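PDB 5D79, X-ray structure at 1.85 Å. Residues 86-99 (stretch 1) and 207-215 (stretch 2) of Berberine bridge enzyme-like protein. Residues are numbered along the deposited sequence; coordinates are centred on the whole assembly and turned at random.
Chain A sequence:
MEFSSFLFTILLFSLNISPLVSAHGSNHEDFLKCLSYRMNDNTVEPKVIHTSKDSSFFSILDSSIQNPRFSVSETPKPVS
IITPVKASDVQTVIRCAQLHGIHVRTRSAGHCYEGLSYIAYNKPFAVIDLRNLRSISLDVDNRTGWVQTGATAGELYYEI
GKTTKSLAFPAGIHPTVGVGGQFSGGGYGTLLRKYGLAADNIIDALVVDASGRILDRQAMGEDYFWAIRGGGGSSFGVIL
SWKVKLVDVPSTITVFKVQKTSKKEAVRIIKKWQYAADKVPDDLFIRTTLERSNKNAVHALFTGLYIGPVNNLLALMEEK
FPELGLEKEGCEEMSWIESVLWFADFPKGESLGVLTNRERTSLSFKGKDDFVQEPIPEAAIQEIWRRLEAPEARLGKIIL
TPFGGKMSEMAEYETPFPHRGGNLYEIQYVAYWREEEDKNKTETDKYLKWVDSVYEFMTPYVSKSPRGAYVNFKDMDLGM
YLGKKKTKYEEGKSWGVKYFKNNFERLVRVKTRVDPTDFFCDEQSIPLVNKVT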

ATOM      1  N   LYS A  86       7.178 -19.297  14.622  1.00 38.53           N
ATOM      2  CA  LYS A  86       7.859 -20.126  13.637  1.00 35.96           C
ATOM      3  C   LYS A  86       6.859 -20.487  12.557  1.00 35.53           C
ATOM      4  O   LYS A  86       5.654 -20.404  12.778  1.00 33.29           O
ATOM      5  N   ALA A  87       7.356 -20.865  11.384  1.00 37.52           N
ATOM      6  CA  ALA A  87       6.484 -21.188  10.258  1.00 35.49           C
ATOM      7  C   ALA A  87       5.455 -22.247  10.623  1.00 36.58           C
ATOM      8  O   ALA A  87       4.295 -22.140  10.234  1.00 36.49           O
ATOM      9  N   SER A  88       5.883 -23.254  11.382  1.00 38.49           N
ATOM     10  CA  SER A  88       5.032 -24.393  11.719  1.00 41.07           C
ATOM     11  C   SER A  88       3.736 -23.965  12.406  1.00 35.89           C
ATOM     12  O   SER A  88       2.702 -24.616  12.248  1.00 31.73           O
ATOM     13  N   ASP A  89       3.810 -22.875  13.171  1.00 35.50           N
ATOM     14  CA  ASP A  89       2.640 -22.314  13.847  1.00 36.98           C
ATOM     15  C   ASP A  89       1.567 -21.895  12.859  1.00 41.77           C
ATOM     16  O   ASP A  89       0.379 -22.153  13.079  1.00 46.26           O
ATOM     17  N   VAL A  90       1.994 -21.221  11.789  1.00 36.88           N
ATOM     18  CA  VAL A  90       1.087 -20.737  10.754  1.00 32.53           C
ATOM     19  C   VAL A  90       0.363 -21.905  10.130  1.00 35.51           C
ATOM     20  O   VAL A  90      -0.856 -21.874   9.970  1.00 39.70           O
ATOM     21  N   GLN A  91       1.135 -22.933   9.793  1.00 33.29           N
ATOM     22  CA  GLN A  91       0.607 -24.161   9.218  1.00 34.47           C
ATOM     23  C   GLN A  91      -0.508 -24.728  10.072  1.00 35.67           C
ATOM     24  O   GLN A  91      -1.578 -25.075   9.574  1.00 37.37           O
ATOM     25  N   THR A  92      -0.245 -24.809  11.369  1.00 36.76           N
ATOM     26  CA  THR A  92      -1.189 -25.395  12.301  1.00 35.74           C
ATOM     27  C   THR A  92      -2.470 -24.577  12.348  1.00 33.14           C
ATOM     28  O   THR A  92      -3.562 -25.132  12.465  1.00 34.04           O
ATOM     29  N   VAL A  93      -2.340 -23.261  12.234  1.00 30.78           N
ATOM     30  CA  VAL A  93      -3.514 -22.401  12.239  1.00 34.04           C
ATOM     31  C   VAL A  93      -4.368 -22.653  11.002  1.00 33.66           C
ATOM     32  O   VAL A  93      -5.579 -22.821  11.100  1.00 30.75           O
ATOM     33  N   ILE A  94      -3.720 -22.700   9.843  1.00 35.25           N
ATOM     34  CA  ILE A  94      -4.393 -22.993   8.577  1.00 35.36           C
ATOM     35  C   ILE A  94      -5.072 -24.361   8.599  1.00 35.65           C
ATOM     36  O   ILE A  94      -6.239 -24.485   8.227  1.00 34.25           O
ATOM     37  N   ARG A  95      -4.348 -25.382   9.047  1.00 38.25           N
ATOM     38  CA  ARG A  95      -4.902 -26.735   9.123  1.00 42.31           C
ATOM     39  C   ARG A  95      -6.058 -26.871  10.124  1.00 43.03           C
ATOM     40  O   ARG A  95      -7.106 -27.426   9.789  1.00 43.52           O
ATOM     41  N   CYS A  96      -5.875 -26.358  11.337  1.00 41.31           N
ATOM     42  CA  CYS A  96      -6.922 -26.424  12.361  1.00 39.77           C
ATOM     43  C   CYS A  96      -8.159 -25.605  12.018  1.00 37.64           C
ATOM     44  O   CYS A  96      -9.276 -26.025  12.314  1.00 37.58           O
ATOM     45  N   ALA A  97      -7.956 -24.426  11.430  1.00 39.04           N
ATOM     46  CA  ALA A  97      -9.061 -23.546  11.051  1.00 39.05           C
ATOM     47  C   ALA A  97     -10.009 -24.280  10.111  1.00 42.34           C
ATOM     48  O   ALA A  97     -11.217 -24.378  10.352  1.00 40.07           O
ATOM     49  N   GLN A  98      -9.434 -24.810   9.041  1.00 43.57           N
ATOM     50  CA  GLN A  98     -10.189 -25.541   8.047  1.00 47.46           C
ATOM     51  C   GLN A  98     -10.881 -26.763   8.643  1.00 49.83           C
ATOM     52  O   GLN A  98     -11.982 -27.116   8.227  1.00 52.35           O
ATOM     53  N   LEU A  99     -10.241 -27.392   9.623  1.00 47.41           N
ATOM     54  CA  LEU A  99     -10.791 -28.594  10.249  1.00 44.66           C
ATOM     55  C   LEU A  99     -12.008 -28.276  11.120  1.00 42.94           C
ATOM     56  O   LEU A  99     -12.886 -29.108  11.294  1.00 38.93           O
ATOM     57  N   VAL A 207       5.221 -19.231   0.860  1.00 21.36           N
ATOM     58  CA  VAL A 207       3.805 -19.078   1.171  1.00 23.41           C
ATOM     59  C   VAL A 207       3.226 -20.381   1.770  1.00 26.12           C
ATOM     60  O   VAL A 207       3.605 -21.484   1.376  1.00 25.39           O
ATOM     61  N   VAL A 208       2.343 -20.250   2.756  1.00 21.47           N
ATOM     62  CA  VAL A 208       1.572 -21.395   3.229  1.00 22.63           C
ATOM     63  C   VAL A 208       0.229 -21.415   2.507  1.00 26.39           C
ATOM     64  O   VAL A 208      -0.529 -20.437   2.571  1.00 23.22           O
ATOM     65  N   ASP A 209      -0.051 -22.515   1.799  1.00 25.78           N
ATOM     66  CA  ASP A 209      -1.298 -22.627   1.040  1.00 26.72           C
ATOM     67  C   ASP A 209      -2.391 -23.300   1.877  1.00 27.62           C
ATOM     68  O   ASP A 209      -2.177 -23.629   3.051  1.00 25.13           O
ATOM     69  N   ALA A 210      -3.564 -23.490   1.272  1.00 29.34           N
ATOM     70  CA  ALA A 210      -4.727 -24.004   1.990  1.00 27.66           C
ATOM     71  C   ALA A 210      -4.479 -25.398   2.570  1.00 30.04           C
ATOM     72  O   ALA A 210      -5.209 -25.847   3.448  1.00 32.28           O
ATOM     73  N   SER A 211      -3.440 -26.073   2.093  1.00 30.84           N
ATOM     74  CA  SER A 211      -3.054 -27.364   2.657  1.00 36.93           C
ATOM     75  C   SER A 211      -2.334 -27.217   4.007  1.00 40.13           C
ATOM     76  O   SER A 211      -2.536 -28.022   4.925  1.00 44.98           O
ATOM     77  N   GLY A 212      -1.497 -26.188   4.126  1.00 33.84           N
ATOM     78  CA  GLY A 212      -0.615 -26.048   5.272  1.00 30.46           C
ATOM     79  C   GLY A 212       0.799 -26.337   4.815  1.00 29.31           C
ATOM     80  O   GLY A 212       1.733 -26.429   5.607  1.00 30.32           O
ATOM     81  N   ARG A 213       0.931 -26.483   3.503  1.00 28.84           N
ATOM     82  CA  ARG A 213       2.204 -26.719   2.844  1.00 35.12           C
ATOM     83  C   ARG A 213       2.975 -25.402   2.648  1.00 33.79           C
ATOM     84  O   ARG A 213       2.444 -24.421   2.109  1.00 31.04           O
ATOM     85  N   ILE A 214       4.222 -25.382   3.102  1.00 30.39           N
ATOM     86  CA  ILE A 214       5.094 -24.238   2.880  1.00 30.99           C
ATOM     87  C   ILE A 214       5.769 -24.326   1.521  1.00 30.70           C
ATOM     88  O   ILE A 214       6.551 -25.242   1.268  1.00 35.29           O
ATOM     89  N   LEU A 215       5.477 -23.366   0.654  1.00 25.43           N
ATOM     90  CA  LEU A 215       5.918 -23.432  -0.732  1.00 25.59           C
ATOM     91  C   LEU A 215       6.845 -22.277  -1.111  1.00 24.65           C
ATOM     92  O   LEU A 215       6.520 -21.112  -0.877  1.00 24.48           O
TER

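Packing of a helix (stretch 1) against a β-hairpin (stretch 2) in the berberine bridge enzyme-like protein; the contact buries 433 Å², both sides summed. The hairpin strands pair through Val 207 and Leu 215, with Val 207 N to Leu 215 O at 2.9 Å and Leu 215 N to Val 207 O at 2.8 Å, and the chain reverses in a type I turn from Asp 209 to Gly 212, closed by Gly 212 N to Asp 209 O at 2.9 Å. The backbones come nearest at Gln 91 and Gly 212, whose CA atoms lie 4.5 Å apart.

Ala 87, Val 90, Ile 94 and Gln 98 direct their CA-to-CB bonds toward the hairpin; Val 208 and Ile 214 answer from the other side. Val 208 (t) is the apolar centre: its CG2 lies 4.0 Å from CG1 of Val 90 (t), and its CG1 lies 3.8 Å from CG1 of Ile 94 (m, chi2 -38°). Ile 94 also places CG2 over the turn, 3.6 Å from Asp 209 O. Towards the start of the helix, CD1 of Ile 214 (m, t) meets Ala 87 CB at 3.9 Å.

The polar contacts gather where the turn leads into the second strand. Gln 91 (m, t, chi3 -97°) leaves the helix sideways, but its amide reaches the hairpin: NE2 donates to Gly 212 O at 2.5 Å, very short and nearly straight at 175°, which satisfies that carbonyl. Its OE1 has no polar partner in the two stretches and instead lies 3.2 Å from Ile 214 CD1. Arg 95 (m, t, t, chi4 100°) also starts sideways and bends in; NE gives Ser 211 O a weak hydrogen bond of 3.4 Å at 129°. Arg 95 NH2 is 2.9 Å from Gly 212 O, but the angle is too poor for a hydrogen bond, and its 3.0 Å approach to Gln 91 NE2 brings together two donors.

Gly 212 adopts phi/psi of 108/8°, a conformation in which a CB would jam against the preceding carbonyl oxygen; an ideal CB would also lie 2.4 Å from Arg 95 NE, so the absence of a side chain leaves room for the arginine.

Gln 98 (m, t, chi3 68°) brings its amide up to Ala 210, but its NE2 is modelled only 2.2 Å from Ala 210 O, a clash rather than a bond. The weak 3.4 Å hydrogen bond from Gln 98 NE2 to Ile 94 O is correspondingly less certain.

Asp 209 (p) points away from the helix and braces the turn: OD1 accepts a weak bond from Arg 213 N at 3.1 Å, and OD2 accepts from OG of Ser 211 (m) at 3.3 Å. Away from the contact, Lys 86 NZ forms a salt bridge with Asp 89 OD1 at 3.0 Å, and Thr 92 OG1 donates to Ser 88 O at 3.0 Å.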

ATOM      1  CB  LYS A  86       8.461 -21.380  14.281  1.00 32.76           C
ATOM      2  CG  LYS A  86       7.489 -22.179  15.118  1.00 33.89           C
ATOM      3  CD  LYS A  86       8.198 -23.198  15.992  1.00 32.17           C
ATOM      4  CE  LYS A  86       7.218 -23.940  16.905  1.00 42.27           C
ATOM      5  NZ  LYS A  86       6.583 -23.068  17.945  1.00 42.68           N
ATOM      6  CB  ALA A  87       7.300 -21.651   9.071  1.00 31.45           C
ATOM      7  CB  SER A  88       5.787 -25.381  12.615  1.00 44.76           C
ATOM      8  OG  SER A  88       5.888 -24.899  13.950  1.00 45.07           O
ATOM      9  CB  ASP A  89       3.024 -21.107  14.693  1.00 33.21           C
ATOM     10  CG  ASP A  89       3.949 -21.462  15.821  1.00 39.90           C
ATOM     11  OD1 ASP A  89       4.398 -22.631  15.870  1.00 46.32           O
ATOM     12  OD2 ASP A  89       4.234 -20.569  16.653  1.00 36.20           O
ATOM     13  CB  VAL A  90       1.822 -19.956   9.648  1.00 27.69           C
ATOM     14  CG1 VAL A  90       0.870 -19.639   8.509  1.00 25.47           C
ATOM     15  CG2 VAL A  90       2.423 -18.686  10.216  1.00 28.05           C
ATOM     16  CB  GLN A  91       1.718 -25.197   9.075  1.00 35.39           C
ATOM     17  CG  GLN A  91       2.898 -24.731   8.261  1.00 35.99           C
ATOM     18  CD  GLN A  91       3.927 -25.824   8.092  1.00 43.16           C
ATOM     19  OE1 GLN A  91       4.915 -25.878   8.827  1.00 46.15           O
ATOM     20  NE2 GLN A  91       3.703 -26.706   7.115  1.00 43.97           N
ATOM     21  CB  THR A  92      -0.573 -25.502  13.697  1.00 36.83           C
ATOM     22  OG1 THR A  92       0.592 -26.329  13.628  1.00 38.18           O
ATOM     23  CG2 THR A  92      -1.558 -26.108  14.680  1.00 39.31           C
ATOM     24  CB  VAL A  93      -3.133 -20.924  12.303  1.00 32.11           C
ATOM     25  CG1 VAL A  93      -4.366 -20.079  12.158  1.00 33.87           C
ATOM     26  CG2 VAL A  93      -2.441 -20.614  13.624  1.00 33.32           C
ATOM     27  CB  ILE A  94      -3.402 -22.938   7.371  1.00 41.70           C
ATOM     28  CG1 ILE A  94      -2.752 -21.549   7.248  1.00 34.41           C
ATOM     29  CG2 ILE A  94      -4.099 -23.314   6.077  1.00 27.69           C
ATOM     30  CD1 ILE A  94      -3.691 -20.382   7.551  1.00 30.34           C
ATOM     31  CB  ARG A  95      -3.800 -27.733   9.460  1.00 45.16           C
ATOM     32  CG  ARG A  95      -2.746 -27.808   8.374  1.00 55.13           C
ATOM     33  CD  ARG A  95      -1.977 -29.115   8.406  1.00 64.42           C
ATOM     34  NE  ARG A  95      -0.755 -29.049   7.605  1.00 69.20           N
ATOM     35  CZ  ARG A  95       0.459 -28.843   8.111  1.00 73.78           C
ATOM     36  NH1 ARG A  95       0.619 -28.690   9.422  1.00 73.89           N
ATOM     37  NH2 ARG A  95       1.516 -28.796   7.308  1.00 75.63           N
ATOM     38  CB  CYS A  96      -6.389 -25.952  13.714  1.00 41.48           C
ATOM     39  SG  CYS A  96      -5.231 -27.070  14.511  1.00 40.52           S
ATOM     40  CB  ALA A  97      -8.535 -22.263  10.392  1.00 31.13           C
ATOM     41  CB  GLN A  98      -9.268 -25.947   6.902  1.00 47.79           C
ATOM     42  CG  GLN A  98      -8.614 -24.758   6.248  1.00 45.60           C
ATOM     43  CD  GLN A  98      -7.931 -25.101   4.947  1.00 47.35           C
ATOM     44  OE1 GLN A  98      -8.582 -25.436   3.957  1.00 46.78           O
ATOM     45  NE2 GLN A  98      -6.607 -25.013   4.937  1.00 48.52           N
ATOM     46  CB  LEU A  99      -9.718 -29.298  11.087  1.00 44.29           C
ATOM     47  CG  LEU A  99     -10.039 -30.700  11.603  1.00 46.20           C
ATOM     48  CD1 LEU A  99      -9.820 -31.744  10.509  1.00 48.44           C
ATOM     49  CD2 LEU A  99      -9.214 -31.019  12.838  1.00 44.22           C
ATOM     50  CB  VAL A 207       3.013 -18.633  -0.102  1.00 23.55           C
ATOM     51  CG1 VAL A 207       3.114 -19.676  -1.200  1.00 24.06           C
ATOM     52  CG2 VAL A 207       1.552 -18.327   0.222  1.00 24.23           C
ATOM     53  CB  VAL A 208       1.350 -21.364   4.752  1.00 30.27           C
ATOM     54  CG1 VAL A 208       0.322 -22.426   5.182  1.00 24.58           C
ATOM     55  CG2 VAL A 208       2.676 -21.545   5.485  1.00 28.34           C
ATOM     56  CB  ASP A 209      -1.076 -23.373  -0.289  1.00 24.68           C
ATOM     57  CG  ASP A 209      -0.718 -24.834  -0.104  1.00 30.94           C
ATOM     58  OD1 ASP A 209      -0.246 -25.208   0.978  1.00 38.52           O
ATOM     59  OD2 ASP A 209      -0.898 -25.618  -1.052  1.00 34.36           O
ATOM     60  CB  ALA A 210      -5.951 -24.013   1.077  1.00 26.39           C
ATOM     61  CB  SER A 211      -2.157 -28.126   1.679  1.00 34.94           C
ATOM     62  OG  SER A 211      -2.631 -28.005   0.358  1.00 34.36           O
ATOM     63  CB  ARG A 213       1.954 -27.419   1.504  1.00 42.91           C
ATOM     64  CG  ARG A 213       3.172 -27.956   0.774  1.00 52.51           C
ATOM     65  CD  ARG A 213       2.739 -28.616  -0.548  1.00 62.25           C
ATOM     66  NE  ARG A 213       3.873 -28.929  -1.421  1.00 68.28           N
ATOM     67  CZ  ARG A 213       3.766 -29.283  -2.700  1.00 68.15           C
ATOM     68  NH1 ARG A 213       2.571 -29.369  -3.273  1.00 66.31           N
ATOM     69  NH2 ARG A 213       4.857 -29.546  -3.411  1.00 67.61           N
ATOM     70  CB  ILE A 214       6.164 -24.146   3.950  1.00 31.84           C
ATOM     71  CG1 ILE A 214       5.508 -24.050   5.321  1.00 30.61           C
ATOM     72  CG2 ILE A 214       7.073 -22.963   3.675  1.00 25.03           C
ATOM     73  CD1 ILE A 214       6.443 -24.413   6.422  1.00 34.74           C
ATOM     74  CB  LEU A 215       4.694 -23.442  -1.651  1.00 22.81           C
ATOM     75  CG  LEU A 215       3.692 -24.579  -1.435  1.00 25.98           C
ATOM     76  CD1 LEU A 215       2.307 -24.177  -1.889  1.00 25.11           C
ATOM     77  CD2 LEU A 215       4.154 -25.819  -2.180  1.00 25.09           C
TER